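Local structure of COBE (Pseudomonas aeruginosa, 2W6K) at residues Pro7-Arg19 with Asp129-Arg142. The protein probably takes part in cobalamin (vitamin B12) biosynthesis, as a protein of the CbiG C-terminal family whose precise role is not established. Residues are numbered along the deposited sequence; the frame is centred on the assembly and turned at random.
Sequences PIPSLLIAGIGCR and DRASIALARLLTER
Ile16 and Ile133 share one first torsion, -60° and -61°, which sets each CG1 beside its own backbone N; with both chains extended, the two side chains lie alongside each other and point the same way, CG1 to CG1 4.0 Å apart. Beta-branched isoleucine suits such extended backbone. On the same face Ala14 CB, a small methyl, takes the CD2 branch of Leu135 at 3.8 Å, and Cys18 CB meets Ala131 CB. Leu27, Leu31 and Leu35 of helix 24-37 cover this row. On the other face Ile13 packs on Ala111 and Ala136 on Ala107 of helix 102-115, small methyls meeting in the second pair.

Strands 12-18 and 131-138 run antiparallel, bonded in pairs: Gly15 N reaches Ala134 O at 2.8 Å and Ile13 N reaches Ala136 O at 2.9 Å, each bond returned by the partner's N-H. Gly17 pairs likewise with Ser132, whose OG bonds to Ser127; both glycines put only backbone on the face carrying Ala134 and Ser132. Past the strands, Arg19 N donates to Arg130 O (2.7 Å). At the other end the ladder frays: Leu138 N bonds weakly to Leu11 O, and a water donates to the carbonyls of both residues.

Strand 12-18 is the middle strand of a mixed five-stranded sheet, and 131-138 joins it to edge strand 119-127; with helices on both faces, this is a three-layer alpha-beta-alpha sandwich.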
loop_
_atom_site.group_PDB
_atom_site.type_symbol
_atom_site.label_atom_id
_atom_site.label_comp_id
_atom_site.label_asym_id
_atom_site.label_seq_id
_atom_site.Cartn_x
_atom_site.Cartn_y
_atom_site.Cartn_z
ATOM N N PRO A 7 -19.105 12.567 1.238
ATOM C CA PRO A 7 -18.431 11.451 0.565
ATOM C C PRO A 7 -17.073 11.137 1.187
ATOM O O PRO A 7 -17.000 10.423 2.186
ATOM C CB PRO A 7 -18.247 11.970 -0.863
ATOM C CG PRO A 7 -19.359 12.940 -1.051
ATOM C CD PRO A 7 -19.564 13.594 0.286
ATOM N N ILE A 8 -16.012 11.672 0.592
ATOM C CA ILE A 8 -14.657 11.206 0.849
ATOM C C ILE A 8 -14.019 11.428 2.223
ATOM O O ILE A 8 -13.632 12.551 2.572
ATOM C CB ILE A 8 -13.661 11.667 -0.254
ATOM C CG1 ILE A 8 -14.147 12.952 -0.941
ATOM C CG2 ILE A 8 -13.401 10.525 -1.256
ATOM C CD1 ILE A 8 -13.224 13.446 -2.064
ATOM N N PRO A 9 -13.921 10.343 3.020
ATOM C CA PRO A 9 -12.627 10.249 3.650
ATOM C C PRO A 9 -11.728 9.890 2.460
ATOM O O PRO A 9 -11.709 8.740 2.024
ATOM C CB PRO A 9 -12.787 9.065 4.613
ATOM C CG PRO A 9 -14.280 8.900 4.787
ATOM C CD PRO A 9 -14.818 9.251 3.438
ATOM N N SER A 10 -11.069 10.893 1.890
ATOM C CA SER A 10 -10.267 10.706 0.681
ATOM C C SER A 10 -8.979 9.966 1.003
ATOM O O SER A 10 -7.881 10.532 0.920
ATOM C CB SER A 10 -9.930 12.057 0.065
ATOM O OG SER A 10 -9.336 12.891 1.046
ATOM N N LEU A 11 -9.086 8.693 1.339
ATOM C CA LEU A 11 -7.895 8.043 1.834
ATOM C C LEU A 11 -6.960 7.552 0.752
ATOM O O LEU A 11 -7.380 7.130 -0.325
ATOM C CB LEU A 11 -8.191 6.977 2.877
ATOM C CG LEU A 11 -9.042 5.754 2.717
ATOM C CD1 LEU A 11 -8.194 4.595 2.259
ATOM C CD2 LEU A 11 -9.615 5.484 4.088
ATOM N N LEU A 12 -5.678 7.629 1.066
ATOM C CA LEU A 12 -4.649 7.246 0.126
ATOM C C LEU A 12 -3.694 6.344 0.889
ATOM O O LEU A 12 -3.126 6.749 1.924
ATOM C CB LEU A 12 -3.919 8.491 -0.335
ATOM C CG LEU A 12 -2.741 8.213 -1.277
ATOM C CD1 LEU A 12 -3.205 7.620 -2.618
ATOM C CD2 LEU A 12 -1.971 9.526 -1.465
ATOM N N ILE A 13 -3.519 5.129 0.373
ATOM C CA ILE A 13 -2.717 4.115 1.040
ATOM C C ILE A 13 -1.548 3.726 0.160
ATOM O O ILE A 13 -1.739 3.527 -1.031
ATOM C CB ILE A 13 -3.529 2.842 1.296
ATOM C CG1 ILE A 13 -4.784 3.124 2.162
ATOM C CG2 ILE A 13 -2.671 1.741 1.938
ATOM C CD1 ILE A 13 -4.457 3.726 3.527
ATOM N N ALA A 14 -0.374 3.570 0.759
ATOM C CA ALA A 14 0.774 3.034 -0.008
ATOM C C ALA A 14 1.067 1.628 0.472
ATOM O O ALA A 14 1.337 1.455 1.653
ATOM C CB ALA A 14 1.994 3.897 0.184
ATOM N N GLY A 15 1.050 0.645 -0.443
ATOM C CA GLY A 15 1.410 -0.729 -0.127
ATOM C C GLY A 15 2.860 -0.938 -0.514
ATOM O O GLY A 15 3.324 -0.394 -1.532
ATOM N N ILE A 16 3.601 -1.668 0.315
ATOM C CA ILE A 16 5.052 -1.792 0.095
ATOM C C ILE A 16 5.476 -3.240 0.271
ATOM O O ILE A 16 5.088 -3.876 1.243
ATOM C CB ILE A 16 5.852 -0.919 1.110
ATOM C CG1 ILE A 16 5.475 0.560 0.955
ATOM C CG2 ILE A 16 7.408 -1.155 0.918
ATOM C CD1 ILE A 16 6.214 1.570 1.906
ATOM N N GLY A 17 6.306 -3.730 -0.658
ATOM C CA GLY A 17 6.934 -5.053 -0.560
ATOM C C GLY A 17 8.399 -4.824 -0.853
ATOM O O GLY A 17 8.732 -4.010 -1.732
ATOM N N CYS A 18 9.297 -5.443 -0.083
ATOM C CA CYS A 18 10.720 -5.116 -0.248
ATOM C C CYS A 18 11.619 -6.253 0.205
ATOM O O CYS A 18 11.171 -7.122 0.962
ATOM C CB CYS A 18 11.082 -3.804 0.471
ATOM S SG CYS A 18 10.912 -3.859 2.287
ATOM N N ARG A 19 12.858 -6.236 -0.283
ATOM C CA ARG A 19 13.898 -7.175 0.127
ATOM C C ARG A 19 14.303 -6.939 1.577
ATOM O O ARG A 19 14.168 -5.830 2.100
ATOM C CB ARG A 19 15.135 -7.058 -0.788
ATOM C CG ARG A 19 14.840 -7.271 -2.276
ATOM C CD ARG A 19 14.542 -8.740 -2.568
ATOM N NE ARG A 19 14.668 -9.073 -3.993
ATOM C CZ ARG A 19 14.826 -10.308 -4.465
ATOM N NH1 ARG A 19 14.897 -11.349 -3.639
ATOM N NH2 ARG A 19 14.920 -10.504 -5.770
ATOM N N ASP A 129 14.944 -2.830 -7.812
ATOM C CA ASP A 129 15.389 -4.187 -7.546
ATOM C C ASP A 129 15.278 -4.598 -6.048
ATOM O O ASP A 129 15.296 -5.796 -5.690
ATOM C CB ASP A 129 16.759 -4.337 -8.204
ATOM C CG ASP A 129 16.764 -3.736 -9.623
ATOM O OD1 ASP A 129 16.279 -4.402 -10.564
ATOM O OD2 ASP A 129 17.189 -2.566 -9.801
ATOM N N ARG A 130 15.018 -3.608 -5.187
ATOM C CA ARG A 130 14.874 -3.914 -3.783
ATOM C C ARG A 130 13.452 -3.738 -3.243
ATOM O O ARG A 130 13.095 -4.376 -2.266
ATOM C CB ARG A 130 15.942 -3.208 -2.935
ATOM C CG ARG A 130 17.394 -3.639 -3.284
ATOM C CD ARG A 130 17.792 -4.963 -2.621
ATOM N NE ARG A 130 18.972 -5.590 -3.226
ATOM C CZ ARG A 130 19.010 -6.834 -3.699
ATOM N NH1 ARG A 130 17.943 -7.620 -3.640
ATOM N NH2 ARG A 130 20.131 -7.310 -4.224
ATOM N N ALA A 131 12.616 -2.945 -3.915
ATOM C CA ALA A 131 11.259 -2.693 -3.377
ATOM C C ALA A 131 10.216 -2.391 -4.448
ATOM O O ALA A 131 10.540 -1.983 -5.558
ATOM C CB ALA A 131 11.329 -1.541 -2.391
ATOM N N SER A 132 8.932 -2.543 -4.090
ATOM C CA SER A 132 7.849 -2.154 -4.974
ATOM C C SER A 132 6.855 -1.366 -4.128
ATOM O O SER A 132 6.643 -1.708 -2.971
ATOM C CB SER A 132 7.105 -3.362 -5.544
ATOM O OG SER A 132 7.781 -3.874 -6.698
ATOM N N ILE A 133 6.271 -0.338 -4.724
ATOM C CA ILE A 133 5.266 0.457 -4.018
ATOM C C ILE A 133 4.021 0.644 -4.891
ATOM O O ILE A 133 4.111 0.894 -6.107
ATOM C CB ILE A 133 5.848 1.815 -3.530
ATOM C CG1 ILE A 133 7.019 1.547 -2.556
ATOM C CG2 ILE A 133 4.751 2.669 -2.881
ATOM C CD1 ILE A 133 7.553 2.728 -1.794
ATOM N N ALA A 134 2.843 0.470 -4.295
ATOM C CA ALA A 134 1.598 0.742 -5.025
ATOM C C ALA A 134 0.720 1.682 -4.217
ATOM O O ALA A 134 0.805 1.724 -3.000
ATOM C CB ALA A 134 0.840 -0.540 -5.324
ATOM N N LEU A 135 -0.161 2.371 -4.905
ATOM C CA LEU A 135 -1.055 3.340 -4.239
ATOM C C LEU A 135 -2.501 2.968 -4.478
ATOM O O LEU A 135 -2.879 2.620 -5.588
ATOM C CB LEU A 135 -0.785 4.770 -4.747
ATOM C CG LEU A 135 0.659 5.286 -4.664
ATOM C CD1 LEU A 135 0.726 6.662 -5.361
ATOM C CD2 LEU A 135 1.076 5.379 -3.205
ATOM N N ALA A 136 -3.311 3.044 -3.430
ATOM C CA ALA A 136 -4.738 2.781 -3.577
ATOM C C ALA A 136 -5.525 3.915 -2.960
ATOM O O ALA A 136 -5.119 4.513 -1.961
ATOM C CB ALA A 136 -5.136 1.435 -2.932
ATOM N N ARG A 137 -6.669 4.208 -3.572
ATOM C CA ARG A 137 -7.544 5.278 -3.115
ATOM C C ARG A 137 -8.992 4.804 -3.010
ATOM O O ARG A 137 -9.464 4.019 -3.832
ATOM C CB ARG A 137 -7.452 6.482 -4.053
ATOM C CG ARG A 137 -7.446 6.120 -5.529
ATOM C CD ARG A 137 -8.344 7.049 -6.329
ATOM N NE ARG A 137 -8.743 6.459 -7.604
ATOM C CZ ARG A 137 -8.361 6.918 -8.792
ATOM N NH1 ARG A 137 -7.567 7.976 -8.872
ATOM N NH2 ARG A 137 -8.772 6.318 -9.900
ATOM N N LEU A 138 -9.684 5.291 -1.988
ATOM C CA LEU A 138 -11.066 4.971 -1.755
ATOM C C LEU A 138 -11.870 5.607 -2.880
ATOM O O LEU A 138 -11.858 6.832 -3.065
ATOM C CB LEU A 138 -11.485 5.498 -0.389
ATOM C CG LEU A 138 -12.723 4.868 0.237
ATOM C CD1 LEU A 138 -12.540 3.358 0.506
ATOM C CD2 LEU A 138 -13.060 5.617 1.498
ATOM N N LEU A 139 -12.519 4.737 -3.641
ATOM C CA LEU A 139 -13.225 5.054 -4.877
ATOM C C LEU A 139 -14.634 5.533 -4.574
ATOM O O LEU A 139 -15.514 4.702 -4.319
ATOM C CB LEU A 139 -13.325 3.765 -5.696
ATOM C CG LEU A 139 -13.282 3.643 -7.215
ATOM C CD1 LEU A 139 -14.125 2.437 -7.610
ATOM C CD2 LEU A 139 -13.746 4.886 -7.971
ATOM N N THR A 140 -14.848 6.845 -4.602
ATOM C CA THR A 140 -16.168 7.411 -4.357
ATOM C C THR A 140 -17.209 6.813 -5.298
ATOM O O THR A 140 -18.055 6.022 -4.880
ATOM C CB THR A 140 -16.164 8.943 -4.521
ATOM O OG1 THR A 140 -15.031 9.496 -3.839
ATOM C CG2 THR A 140 -17.439 9.543 -3.946
ATOM N N GLU A 141 -17.140 7.194 -6.569
ATOM C CA GLU A 141 -16.937 8.588 -6.941
ATOM C C GLU A 141 -18.129 9.131 -7.722
ATOM O O GLU A 141 -17.994 9.545 -8.873
ATOM C CB GLU A 141 -15.656 8.743 -7.763
ATOM C CG GLU A 141 -14.419 8.159 -7.100
ATOM C CD GLU A 141 -13.281 9.156 -7.009
ATOM O OE1 GLU A 141 -12.862 9.681 -8.063
ATOM O OE2 GLU A 141 -12.804 9.415 -5.884
ATOM N N ARG A 142 -19.297 9.124 -7.088
ATOM C CA ARG A 142 -20.509 9.668 -7.703
ATOM C C ARG A 142 -20.221 10.929 -8.517
ATOM O O ARG A 142 -21.087 11.422 -9.239
ATOM C CB ARG A 142 -21.616 9.935 -6.665
ATOM C CG ARG A 142 -21.255 10.937 -5.566
ATOM C CD ARG A 142 -21.193 10.309 -4.166
ATOM N NE ARG A 142 -20.756 8.913 -4.159
ATOM C CZ ARG A 142 -21.537 7.886 -3.830
ATOM N NH1 ARG A 142 -22.797 8.094 -3.473
ATOM N NH2 ARG A 142 -21.058 6.651 -3.849
HETATM O O HOH W 1 -9.939 8.278 -1.616
#